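Local coordinates for protein probable zinc protease PqqL (Escherichia coli, PDB 6OFS) that is a periplasmic protein of the M16 peptidase family, probably a zinc-dependent metalloendopeptidase that carries one zinc ion per subunit, at residues 485-490 with 497-502; 506-511 with 679-684; 520-525 with 675-680. All coordinates share one frame; numbering follows the deposited sequence.

How the contacts relate
All three contacts belong to one mixed seven-stranded sheet and follow one another across it from its outer strand inward. Contact 1 joins the hairpin strands 485-492 and 495-500; strand 505-509 comes next and pairs with 677-682 in contact 2; 677-682 then pairs with 517-524 in contact 3. Centre to centre, contacts 1 and 2 lie about 14 Å apart and contacts 2 and 3, which share F679 and V680, about 12 Å. Strands 485-492, 495-500, 505-509 and 517-524 follow one another in the chain, whereas 677-682 returns some 150 residues later to slip between 505-509 and 517-524. This late insertion ties distant sequence into one sheet, away from the zinc-binding residues H54 and H58.

Contact 1: 485-490 with 497-502; sequences ISSKET and SLTLSN
K488 lays its aliphatic chain alongside L498, the two side chains pointing the same way from a non-hydrogen-bonded antiparallel pair. The branch that touches is CD2 of L498, 3.7 Å from K488 CG; with chi2 and chi3 extended (-166° and -178°), CD and CE run past the same methyl, and the bend at chi4 turns only NZ. On the same face I485 CG1 reaches L500 CD2 at 4.0 Å, and helix 687-697 covers this apolar side through V691, I694 and T695. The other face is polar. There S487 OG makes a weak hydrogen bond to T499 OG1 over 3.3 Å, while S497 OG turns to R505 on the next strand. Between the faces, the backbone of E489 and S497 exchanges two hydrogen bonds, S497 N to E489 O being 2.9 Å. Farther along, T499 O receives S486 N at 2.8 Å and, more weakly, S487 N at 3.4 Å. One carbonyl thus serves two successive amides, and the register slips by one residue between I485 and S487. Two residues facing one across antiparallel strands define a classic beta bulge, here set in the hairpin at the outer side of a mixed sheet.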
ATOM      1  N   ILE A 485      21.321  24.488  18.347  1.00 61.91           N
ATOM      2  CA  ILE A 485      22.642  23.863  18.297  1.00 61.49           C
ATOM      3  C   ILE A 485      23.172  24.030  19.732  1.00 65.80           C
ATOM      4  O   ILE A 485      23.362  25.160  20.183  1.00 65.93           O
ATOM      5  CB  ILE A 485      23.582  24.445  17.201  1.00 64.44           C
ATOM      6  CG1 ILE A 485      23.108  23.997  15.812  1.00 64.26           C
ATOM      7  CG2 ILE A 485      25.041  23.999  17.434  1.00 65.38           C
ATOM      8  CD1 ILE A 485      23.707  24.760  14.649  1.00 74.24           C
ATOM      9  N   SER A 486      23.333  22.911  20.459  1.00 62.29           N
ATOM     10  CA  SER A 486      23.725  22.887  21.867  1.00 63.28           C
ATOM     11  C   SER A 486      25.211  23.126  22.137  1.00 70.17           C
ATOM     12  O   SER A 486      25.549  23.883  23.055  1.00 69.63           O
ATOM     13  CB  SER A 486      23.275  21.584  22.524  1.00 66.25           C
ATOM     14  OG  SER A 486      21.861  21.495  22.596  1.00 74.50           O
ATOM     15  N   SER A 487      26.088  22.446  21.364  1.00 68.17           N
ATOM     16  CA  SER A 487      27.545  22.498  21.502  1.00 67.99           C
ATOM     17  C   SER A 487      28.231  22.514  20.146  1.00 71.90           C
ATOM     18  O   SER A 487      27.684  22.012  19.158  1.00 70.41           O
ATOM     19  CB  SER A 487      28.052  21.279  22.275  1.00 70.55           C
ATOM     20  OG  SER A 487      27.286  20.984  23.430  1.00 78.33           O
ATOM     21  N   LYS A 488      29.453  23.073  20.124  1.00 70.09           N
ATOM     22  CA  LYS A 488      30.355  23.151  18.973  1.00 70.18           C
ATOM     23  C   LYS A 488      31.757  22.739  19.436  1.00 76.07           C
ATOM     24  O   LYS A 488      32.180  23.073  20.549  1.00 76.26           O
ATOM     25  CB  LYS A 488      30.381  24.553  18.335  1.00 72.38           C
ATOM     26  CG  LYS A 488      29.083  24.957  17.647  1.00 83.93           C
ATOM     27  CD  LYS A 488      29.258  26.190  16.756  1.00 95.29           C
ATOM     28  CE  LYS A 488      27.964  26.641  16.103  1.00104.92           C
ATOM     29  NZ  LYS A 488      27.094  27.418  17.032  1.00110.59           N
ATOM     30  N   GLU A 489      32.453  21.979  18.590  1.00 72.97           N
ATOM     31  CA  GLU A 489      33.801  21.485  18.844  1.00 72.79           C
ATOM     32  C   GLU A 489      34.531  21.328  17.511  1.00 76.38           C
ATOM     33  O   GLU A 489      33.908  21.025  16.485  1.00 75.73           O
ATOM     34  CB  GLU A 489      33.757  20.138  19.605  1.00 73.58           C
ATOM     35  CG  GLU A 489      35.087  19.749  20.243  1.00 86.23           C
ATOM     36  CD  GLU A 489      35.309  18.306  20.664  1.00107.27           C
ATOM     37  OE1 GLU A 489      36.411  18.025  21.188  1.00104.82           O
ATOM     38  OE2 GLU A 489      34.405  17.458  20.473  1.00 94.91           O
ATOM     39  N   THR A 490      35.850  21.554  17.529  1.00 72.68           N
ATOM     40  CA  THR A 490      36.709  21.381  16.361  1.00 71.93           C
ATOM     41  C   THR A 490      37.468  20.074  16.564  1.00 73.87           C
ATOM     42  O   THR A 490      38.151  19.891  17.579  1.00 73.17           O
ATOM     43  CB  THR A 490      37.586  22.618  16.097  1.00 76.78           C
ATOM     44  OG1 THR A 490      36.811  23.800  16.321  1.00 73.91           O
ATOM     45  CG2 THR A 490      38.147  22.642  14.670  1.00 74.69           C
ATOM     46  N   SER A 497      32.176  19.495  14.817  1.00 63.52           N
ATOM     47  CA  SER A 497      31.146  18.702  15.469  1.00 62.49           C
ATOM     48  C   SER A 497      30.111  19.585  16.126  1.00 65.89           C
ATOM     49  O   SER A 497      30.450  20.471  16.911  1.00 66.91           O
ATOM     50  CB  SER A 497      31.736  17.716  16.472  1.00 64.83           C
ATOM     51  OG  SER A 497      30.691  16.985  17.093  1.00 71.69           O
ATOM     52  N   LEU A 498      28.848  19.337  15.796  1.00 60.18           N
ATOM     53  CA  LEU A 498      27.719  20.048  16.365  1.00 59.16           C
ATOM     54  C   LEU A 498      26.840  19.036  17.086  1.00 60.34           C
ATOM     55  O   LEU A 498      26.591  17.955  16.552  1.00 58.31           O
ATOM     56  CB  LEU A 498      26.872  20.729  15.263  1.00 59.22           C
ATOM     57  CG  LEU A 498      27.579  21.552  14.180  1.00 64.69           C
ATOM     58  CD1 LEU A 498      26.663  21.782  13.007  1.00 64.39           C
ATOM     59  CD2 LEU A 498      28.071  22.892  14.718  1.00 68.06           C
ATOM     60  N   THR A 499      26.385  19.366  18.300  1.00 56.32           N
ATOM     61  CA  THR A 499      25.389  18.533  18.972  1.00 55.56           C
ATOM     62  C   THR A 499      24.126  19.372  18.991  1.00 57.85           C
ATOM     63  O   THR A 499      24.199  20.603  19.145  1.00 57.82           O
ATOM     64  CB  THR A 499      25.805  17.912  20.314  1.00 63.34           C
ATOM     65  OG1 THR A 499      25.784  18.905  21.339  1.00 66.57           O
ATOM     66  CG2 THR A 499      27.143  17.165  20.245  1.00 61.50           C
ATOM     67  N   LEU A 500      22.988  18.721  18.739  1.00 51.65           N
ATOM     68  CA  LEU A 500      21.704  19.388  18.647  1.00 50.83           C
ATOM     69  C   LEU A 500      20.879  19.207  19.903  1.00 54.44           C
ATOM     70  O   LEU A 500      21.140  18.289  20.684  1.00 54.74           O
ATOM     71  CB  LEU A 500      20.956  18.923  17.387  1.00 50.34           C
ATOM     72  CG  LEU A 500      21.794  18.739  16.105  1.00 54.74           C
ATOM     73  CD1 LEU A 500      20.928  18.291  14.953  1.00 54.35           C
ATOM     74  CD2 LEU A 500      22.547  20.008  15.726  1.00 57.86           C
ATOM     75  N   SER A 501      19.900  20.102  20.118  1.00 50.76           N
ATOM     76  CA  SER A 501      19.001  20.109  21.286  1.00 50.11           C
ATOM     77  C   SER A 501      18.261  18.767  21.504  1.00 52.54           C
ATOM     78  O   SER A 501      17.861  18.463  22.632  1.00 52.93           O
ATOM     79  CB  SER A 501      18.022  21.279  21.201  1.00 53.18           C
ATOM     80  OG  SER A 501      17.299  21.267  19.978  1.00 63.40           O
ATOM     81  N   ASN A 502      18.146  17.951  20.434  1.00 47.22           N
ATOM     82  CA  ASN A 502      17.497  16.637  20.424  1.00 46.09           C
ATOM     83  C   ASN A 502      18.484  15.493  20.717  1.00 49.53           C
ATOM     84  O   ASN A 502      18.083  14.322  20.790  1.00 47.74           O
ATOM     85  CB  ASN A 502      16.722  16.419  19.100  1.00 47.09           C
ATOM     86  CG  ASN A 502      17.572  16.240  17.858  1.00 64.20           C
ATOM     87  OD1 ASN A 502      18.765  16.576  17.817  1.00 55.90           O
ATOM     88  ND2 ASN A 502      16.970  15.688  16.816  1.00 52.33           N
TER

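Contact 2: 506-511 with 679-684; sequences VILAKS and FVIVGN
I681 packs against both V506 and L508 where strands 505-509 and 677-682 run parallel in the middle of a mixed beta-sheet with helices packed on both faces, although well over a hundred residues separate them in sequence. Its CB lies 3.6 Å from CD2 of L508, whose side chain runs beside it and points the same way. The branch methyl CG2 stays near that same leucine carbon. CG1, set anti to the carbonyl carbon (chi1 -51°), carries the longer arm back along the strand, and the tip, CD1, meets V506 CG1 at 3.7 Å while still touching L508 CD2. I694 of helix 687-697 closes over all three side chains. The reverse face is also apolar: I507 stands beside V680, touching it through CB, and A509 beside V682, with A509 CB and V682 CG2 4.1 Å apart, and helix 848-862 packs on V682.

Backbone bonding alternates as parallel strands require. I507 gives its N-H to F679 O at 2.7 Å and takes that of I681; A509 repeats the pattern, giving to I681 O and receiving G683 N. G683 has backbone angles (phi 155°, psi -177°) suited to glycine. Past it, the methylenes of K510 pass close to the amide oxygen of N684. That amide meets the backbone of S511 mainly through ND2: N684 OD1 accepts only a weak bond from S511 N, whereas N684 ND2 donates to S511 O at 2.9 Å, the acceptor lying close to the amide plane.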
ATOM      1  N   VAL A 506      26.249  16.027  14.549  1.00 47.59           N
ATOM      2  CA  VAL A 506      26.480  16.430  13.164  1.00 47.17           C
ATOM      3  C   VAL A 506      27.998  16.608  12.966  1.00 51.16           C
ATOM      4  O   VAL A 506      28.616  17.390  13.680  1.00 50.52           O
ATOM      5  CB  VAL A 506      25.717  17.754  12.830  1.00 51.07           C
ATOM      6  CG1 VAL A 506      26.065  18.266  11.435  1.00 51.27           C
ATOM      7  CG2 VAL A 506      24.207  17.610  12.997  1.00 50.36           C
ATOM      8  N   ILE A 507      28.578  15.910  11.995  1.00 49.02           N
ATOM      9  CA  ILE A 507      29.986  16.070  11.633  1.00 50.02           C
ATOM     10  C   ILE A 507      30.040  16.825  10.302  1.00 57.36           C
ATOM     11  O   ILE A 507      29.486  16.346   9.309  1.00 57.42           O
ATOM     12  CB  ILE A 507      30.795  14.735  11.587  1.00 52.14           C
ATOM     13  CG1 ILE A 507      30.575  13.851  12.850  1.00 51.61           C
ATOM     14  CG2 ILE A 507      32.297  15.010  11.322  1.00 52.04           C
ATOM     15  CD1 ILE A 507      31.051  14.451  14.217  1.00 61.31           C
ATOM     16  N   LEU A 508      30.681  18.003  10.286  1.00 56.35           N
ATOM     17  CA  LEU A 508      30.821  18.803   9.061  1.00 57.70           C
ATOM     18  C   LEU A 508      32.238  18.793   8.512  1.00 63.50           C
ATOM     19  O   LEU A 508      33.198  18.983   9.262  1.00 63.30           O
ATOM     20  CB  LEU A 508      30.359  20.258   9.252  1.00 58.28           C
ATOM     21  CG  LEU A 508      28.890  20.498   9.585  1.00 63.47           C
ATOM     22  CD1 LEU A 508      28.656  21.955   9.902  1.00 64.90           C
ATOM     23  CD2 LEU A 508      27.973  20.083   8.441  1.00 64.60           C
ATOM     24  N   ALA A 509      32.358  18.598   7.194  1.00 62.15           N
ATOM     25  CA  ALA A 509      33.624  18.610   6.455  1.00 63.28           C
ATOM     26  C   ALA A 509      33.411  19.192   5.068  1.00 70.76           C
ATOM     27  O   ALA A 509      32.414  18.900   4.406  1.00 68.83           O
ATOM     28  CB  ALA A 509      34.201  17.206   6.339  1.00 63.45           C
ATOM     29  N   LYS A 510      34.343  20.038   4.643  1.00 72.32           N
ATOM     30  CA  LYS A 510      34.332  20.641   3.316  1.00 74.88           C
ATOM     31  C   LYS A 510      35.266  19.832   2.410  1.00 83.68           C
ATOM     32  O   LYS A 510      36.320  19.382   2.869  1.00 83.19           O
ATOM     33  CB  LYS A 510      34.776  22.117   3.391  1.00 78.27           C
ATOM     34  CG  LYS A 510      33.611  23.108   3.330  1.00 90.31           C
ATOM     35  CD  LYS A 510      34.018  24.527   3.725  1.00 97.58           C
ATOM     36  CE  LYS A 510      33.563  24.881   5.124  1.00102.80           C
ATOM     37  NZ  LYS A 510      33.890  26.288   5.480  1.00108.84           N
ATOM     38  N   SER A 511      34.871  19.602   1.150  1.00 84.51           N
ATOM     39  CA  SER A 511      35.750  18.882   0.228  1.00 86.98           C
ATOM     40  C   SER A 511      36.432  19.875  -0.705  1.00 96.76           C
ATOM     41  O   SER A 511      35.747  20.704  -1.319  1.00 96.76           O
ATOM     42  CB  SER A 511      34.990  17.830  -0.573  1.00 90.53           C
ATOM     43  OG  SER A 511      35.891  17.078  -1.372  1.00 99.63           O
ATOM     44  N   PHE A 679      25.083  12.478  12.027  1.00 49.29           N
ATOM     45  CA  PHE A 679      24.916  12.899  10.634  1.00 48.43           C
ATOM     46  C   PHE A 679      26.244  13.400  10.118  1.00 54.36           C
ATOM     47  O   PHE A 679      26.772  14.369  10.652  1.00 54.89           O
ATOM     48  CB  PHE A 679      23.873  14.024  10.511  1.00 49.37           C
ATOM     49  CG  PHE A 679      22.477  13.628  10.913  1.00 49.69           C
ATOM     50  CD1 PHE A 679      21.595  13.097   9.983  1.00 51.22           C
ATOM     51  CD2 PHE A 679      22.038  13.797  12.222  1.00 51.82           C
ATOM     52  CE1 PHE A 679      20.299  12.739  10.351  1.00 52.33           C
ATOM     53  CE2 PHE A 679      20.740  13.440  12.593  1.00 54.51           C
ATOM     54  CZ  PHE A 679      19.878  12.912  11.653  1.00 52.39           C
ATOM     55  N   VAL A 680      26.784  12.749   9.082  1.00 51.59           N
ATOM     56  CA  VAL A 680      28.041  13.155   8.441  1.00 51.59           C
ATOM     57  C   VAL A 680      27.700  13.957   7.163  1.00 53.98           C
ATOM     58  O   VAL A 680      27.182  13.396   6.209  1.00 52.23           O
ATOM     59  CB  VAL A 680      29.001  11.954   8.191  1.00 54.68           C
ATOM     60  CG1 VAL A 680      30.220  12.381   7.375  1.00 55.10           C
ATOM     61  CG2 VAL A 680      29.432  11.309   9.509  1.00 53.89           C
ATOM     62  N   ILE A 681      27.940  15.272   7.184  1.00 52.03           N
ATOM     63  CA  ILE A 681      27.650  16.156   6.052  1.00 52.91           C
ATOM     64  C   ILE A 681      28.964  16.600   5.387  1.00 58.42           C
ATOM     65  O   ILE A 681      29.788  17.259   6.024  1.00 58.61           O
ATOM     66  CB  ILE A 681      26.691  17.330   6.435  1.00 56.21           C
ATOM     67  CG1 ILE A 681      25.418  16.813   7.164  1.00 55.47           C
ATOM     68  CG2 ILE A 681      26.323  18.189   5.202  1.00 57.37           C
ATOM     69  CD1 ILE A 681      24.732  17.827   8.020  1.00 60.08           C
ATOM     70  N   VAL A 682      29.182  16.161   4.132  1.00 56.10           N
ATOM     71  CA  VAL A 682      30.406  16.435   3.370  1.00 57.72           C
ATOM     72  C   VAL A 682      30.094  17.184   2.064  1.00 65.79           C
ATOM     73  O   VAL A 682      29.308  16.699   1.244  1.00 64.62           O
ATOM     74  CB  VAL A 682      31.263  15.155   3.155  1.00 60.81           C
ATOM     75  CG1 VAL A 682      32.499  15.443   2.307  1.00 61.18           C
ATOM     76  CG2 VAL A 682      31.674  14.543   4.492  1.00 60.09           C
ATOM     77  N   GLY A 683      30.701  18.360   1.913  1.00 67.13           N
ATOM     78  CA  GLY A 683      30.512  19.224   0.751  1.00 70.28           C
ATOM     79  C   GLY A 683      30.779  20.696   1.000  1.00 81.66           C
ATOM     80  O   GLY A 683      31.182  21.081   2.101  1.00 82.07           O
ATOM     81  N   ASN A 684      30.549  21.537  -0.034  1.00 82.89           N
ATOM     82  CA  ASN A 684      30.792  22.986   0.034  1.00 85.00           C
ATOM     83  C   ASN A 684      29.503  23.833   0.013  1.00 91.76           C
ATOM     84  O   ASN A 684      29.056  24.259  -1.059  1.00 92.43           O
ATOM     85  CB  ASN A 684      31.772  23.428  -1.068  1.00 86.40           C
ATOM     86  CG  ASN A 684      33.112  22.734  -1.047  1.00114.79           C
ATOM     87  OD1 ASN A 684      33.619  22.323   0.004  1.00112.64           O
ATOM     88  ND2 ASN A 684      33.726  22.598  -2.216  1.00105.83           N
TER

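Contact 3: 520-525 with 675-680; sequences IIAVSN and ADITFV
N525 and D676 cross at about a right angle at one end of the pairing between 517-524 and 677-682, antiparallel neighbours in the mixed sheet between helices 591-602 and 848-862. Their amide and carboxylate planes are turned 56° apart. N525 ND2 reaches D676 OD1 at 3.3 Å; the oxygen lies near the plane of the amide, but the donor comes from above the carboxylate plane. With CG between the backbone N and carbonyl carbon (chi1 66°), the asparagine side chain is placed over D676, while the backbone N525 N donates to D676 O at 3.1 Å. The other carboxylate oxygen forms a salt bridge with K526.

Farther along, aliphatic groups meet the F679 ring from three directions. I677 CG2, from the same strand, sits over one face, 3.6 Å above the plane and offset toward the rim; I520 CG2 meets the edge; and A522 CB approaches obliquely, 3.8 Å from F679 CE1. I597 of helix 591-602 adds to this cluster. On the opposite face of the sheet V523 and V680 touch, and helix 848-862 lies against V523.

Four backbone bonds join the strands, I521 exchanging two with V680 and V523 two with T678; V680 N to I521 O is 2.8 Å and nearly straight at the hydrogen (175°). The chemistry therefore changes along the pairing: a mostly apolar interior between helices gives way to a more exposed polar end, where K526 would probably balance the charge of D676.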
ATOM      1  N   ILE A 520      25.111  13.498   2.733  1.00 54.49           N
ATOM      2  CA  ILE A 520      24.634  13.395   4.100  1.00 52.56           C
ATOM      3  C   ILE A 520      24.555  11.911   4.409  1.00 54.71           C
ATOM      4  O   ILE A 520      23.862  11.178   3.701  1.00 53.77           O
ATOM      5  CB  ILE A 520      23.293  14.129   4.381  1.00 55.00           C
ATOM      6  CG1 ILE A 520      23.343  15.614   3.930  1.00 55.45           C
ATOM      7  CG2 ILE A 520      22.903  13.999   5.882  1.00 54.66           C
ATOM      8  CD1 ILE A 520      21.968  16.336   3.828  1.00 56.50           C
ATOM      9  N   ILE A 521      25.306  11.461   5.428  1.00 50.79           N
ATOM     10  CA  ILE A 521      25.227  10.082   5.895  1.00 50.08           C
ATOM     11  C   ILE A 521      24.772  10.058   7.337  1.00 54.35           C
ATOM     12  O   ILE A 521      25.521  10.451   8.235  1.00 55.29           O
ATOM     13  CB  ILE A 521      26.452   9.168   5.658  1.00 53.10           C
ATOM     14  CG1 ILE A 521      27.011   9.315   4.227  1.00 54.53           C
ATOM     15  CG2 ILE A 521      26.077   7.704   5.970  1.00 51.53           C
ATOM     16  CD1 ILE A 521      28.304   8.566   3.971  1.00 59.18           C
ATOM     17  N   ALA A 522      23.535   9.590   7.561  1.00 49.54           N
ATOM     18  CA  ALA A 522      22.978   9.411   8.899  1.00 48.13           C
ATOM     19  C   ALA A 522      23.500   8.047   9.351  1.00 49.78           C
ATOM     20  O   ALA A 522      23.357   7.045   8.643  1.00 45.59           O
ATOM     21  CB  ALA A 522      21.456   9.440   8.859  1.00 48.32           C
ATOM     22  N   VAL A 523      24.238   8.060  10.464  1.00 49.18           N
ATOM     23  CA  VAL A 523      24.892   6.890  11.047  1.00 48.99           C
ATOM     24  C   VAL A 523      24.222   6.635  12.368  1.00 53.80           C
ATOM     25  O   VAL A 523      24.290   7.473  13.260  1.00 53.64           O
ATOM     26  CB  VAL A 523      26.430   7.098  11.226  1.00 52.76           C
ATOM     27  CG1 VAL A 523      27.109   5.835  11.760  1.00 52.40           C
ATOM     28  CG2 VAL A 523      27.097   7.577   9.932  1.00 52.53           C
ATOM     29  N   SER A 524      23.571   5.484  12.490  1.00 51.83           N
ATOM     30  CA  SER A 524      22.901   5.055  13.722  1.00 51.75           C
ATOM     31  C   SER A 524      23.815   4.053  14.424  1.00 57.45           C
ATOM     32  O   SER A 524      24.487   3.282  13.746  1.00 57.15           O
ATOM     33  CB  SER A 524      21.562   4.398  13.387  1.00 52.25           C
ATOM     34  OG  SER A 524      20.946   3.825  14.527  1.00 55.44           O
ATOM     35  N   ASN A 525      23.838   4.053  15.767  1.00 55.53           N
ATOM     36  CA  ASN A 525      24.633   3.087  16.530  1.00 55.40           C
ATOM     37  C   ASN A 525      23.835   1.773  16.793  1.00 59.86           C
ATOM     38  O   ASN A 525      24.252   0.923  17.585  1.00 61.71           O
ATOM     39  CB  ASN A 525      25.196   3.714  17.818  1.00 55.55           C
ATOM     40  CG  ASN A 525      24.177   4.123  18.863  1.00 78.82           C
ATOM     41  OD1 ASN A 525      23.138   3.484  19.061  1.00 66.67           O
ATOM     42  ND2 ASN A 525      24.477   5.190  19.593  1.00 75.23           N
ATOM     43  N   ALA A 675      19.547  10.758  19.711  1.00 50.67           N
ATOM     44  CA  ALA A 675      20.799  10.658  20.490  1.00 50.93           C
ATOM     45  C   ALA A 675      21.754   9.566  19.969  1.00 54.44           C
ATOM     46  O   ALA A 675      22.957   9.653  20.199  1.00 54.71           O
ATOM     47  CB  ALA A 675      20.483  10.395  21.950  1.00 51.58           C
ATOM     48  N   ASP A 676      21.212   8.546  19.279  1.00 50.42           N
ATOM     49  CA  ASP A 676      21.976   7.441  18.697  1.00 50.44           C
ATOM     50  C   ASP A 676      22.481   7.761  17.264  1.00 53.46           C
ATOM     51  O   ASP A 676      23.169   6.936  16.641  1.00 52.44           O
ATOM     52  CB  ASP A 676      21.097   6.171  18.672  1.00 52.04           C
ATOM     53  CG  ASP A 676      20.799   5.532  20.029  1.00 69.02           C
ATOM     54  OD1 ASP A 676      21.562   5.796  21.006  1.00 70.18           O
ATOM     55  OD2 ASP A 676      19.830   4.737  20.110  1.00 75.68           O
ATOM     56  N   ILE A 677      22.122   8.944  16.739  1.00 49.09           N
ATOM     57  CA  ILE A 677      22.456   9.297  15.366  1.00 48.59           C
ATOM     58  C   ILE A 677      23.571  10.316  15.261  1.00 53.91           C
ATOM     59  O   ILE A 677      23.589  11.310  15.985  1.00 54.54           O
ATOM     60  CB  ILE A 677      21.202   9.740  14.546  1.00 50.87           C
ATOM     61  CG1 ILE A 677      19.992   8.785  14.773  1.00 50.29           C
ATOM     62  CG2 ILE A 677      21.529   9.906  13.044  1.00 50.48           C
ATOM     63  CD1 ILE A 677      18.587   9.361  14.393  1.00 52.45           C
ATOM     64  N   THR A 678      24.476  10.069  14.305  1.00 51.46           N
ATOM     65  CA  THR A 678      25.566  10.955  13.896  1.00 51.56           C
ATOM     66  C   THR A 678      25.397  11.226  12.385  1.00 53.72           C
ATOM     67  O   THR A 678      25.487  10.304  11.574  1.00 52.65           O
ATOM     68  CB  THR A 678      26.940  10.401  14.298  1.00 57.18           C
ATOM     69  OG1 THR A 678      26.869   9.892  15.635  1.00 58.54           O
ATOM     70  CG2 THR A 678      28.007  11.450  14.230  1.00 56.85           C
ATOM     71  N   PHE A 679      25.083  12.478  12.027  1.00 49.29           N
ATOM     72  CA  PHE A 679      24.916  12.899  10.634  1.00 48.43           C
ATOM     73  C   PHE A 679      26.244  13.400  10.118  1.00 54.36           C
ATOM     74  O   PHE A 679      26.772  14.369  10.652  1.00 54.89           O
ATOM     75  CB  PHE A 679      23.873  14.024  10.511  1.00 49.37           C
ATOM     76  CG  PHE A 679      22.477  13.628  10.913  1.00 49.69           C
ATOM     77  CD1 PHE A 679      21.595  13.097   9.983  1.00 51.22           C
ATOM     78  CD2 PHE A 679      22.038  13.797  12.222  1.00 51.82           C
ATOM     79  CE1 PHE A 679      20.299  12.739  10.351  1.00 52.33           C
ATOM     80  CE2 PHE A 679      20.740  13.440  12.593  1.00 54.51           C
ATOM     81  CZ  PHE A 679      19.878  12.912  11.653  1.00 52.39           C
ATOM     82  N   VAL A 680      26.784  12.749   9.082  1.00 51.59           N
ATOM     83  CA  VAL A 680      28.041  13.155   8.441  1.00 51.59           C
ATOM     84  C   VAL A 680      27.700  13.957   7.163  1.00 53.98           C
ATOM     85  O   VAL A 680      27.182  13.396   6.209  1.00 52.23           O
ATOM     86  CB  VAL A 680      29.001  11.954   8.191  1.00 54.68           C
ATOM     87  CG1 VAL A 680      30.220  12.381   7.375  1.00 55.10           C
ATOM     88  CG2 VAL A 680      29.432  11.309   9.509  1.00 53.89           C
TER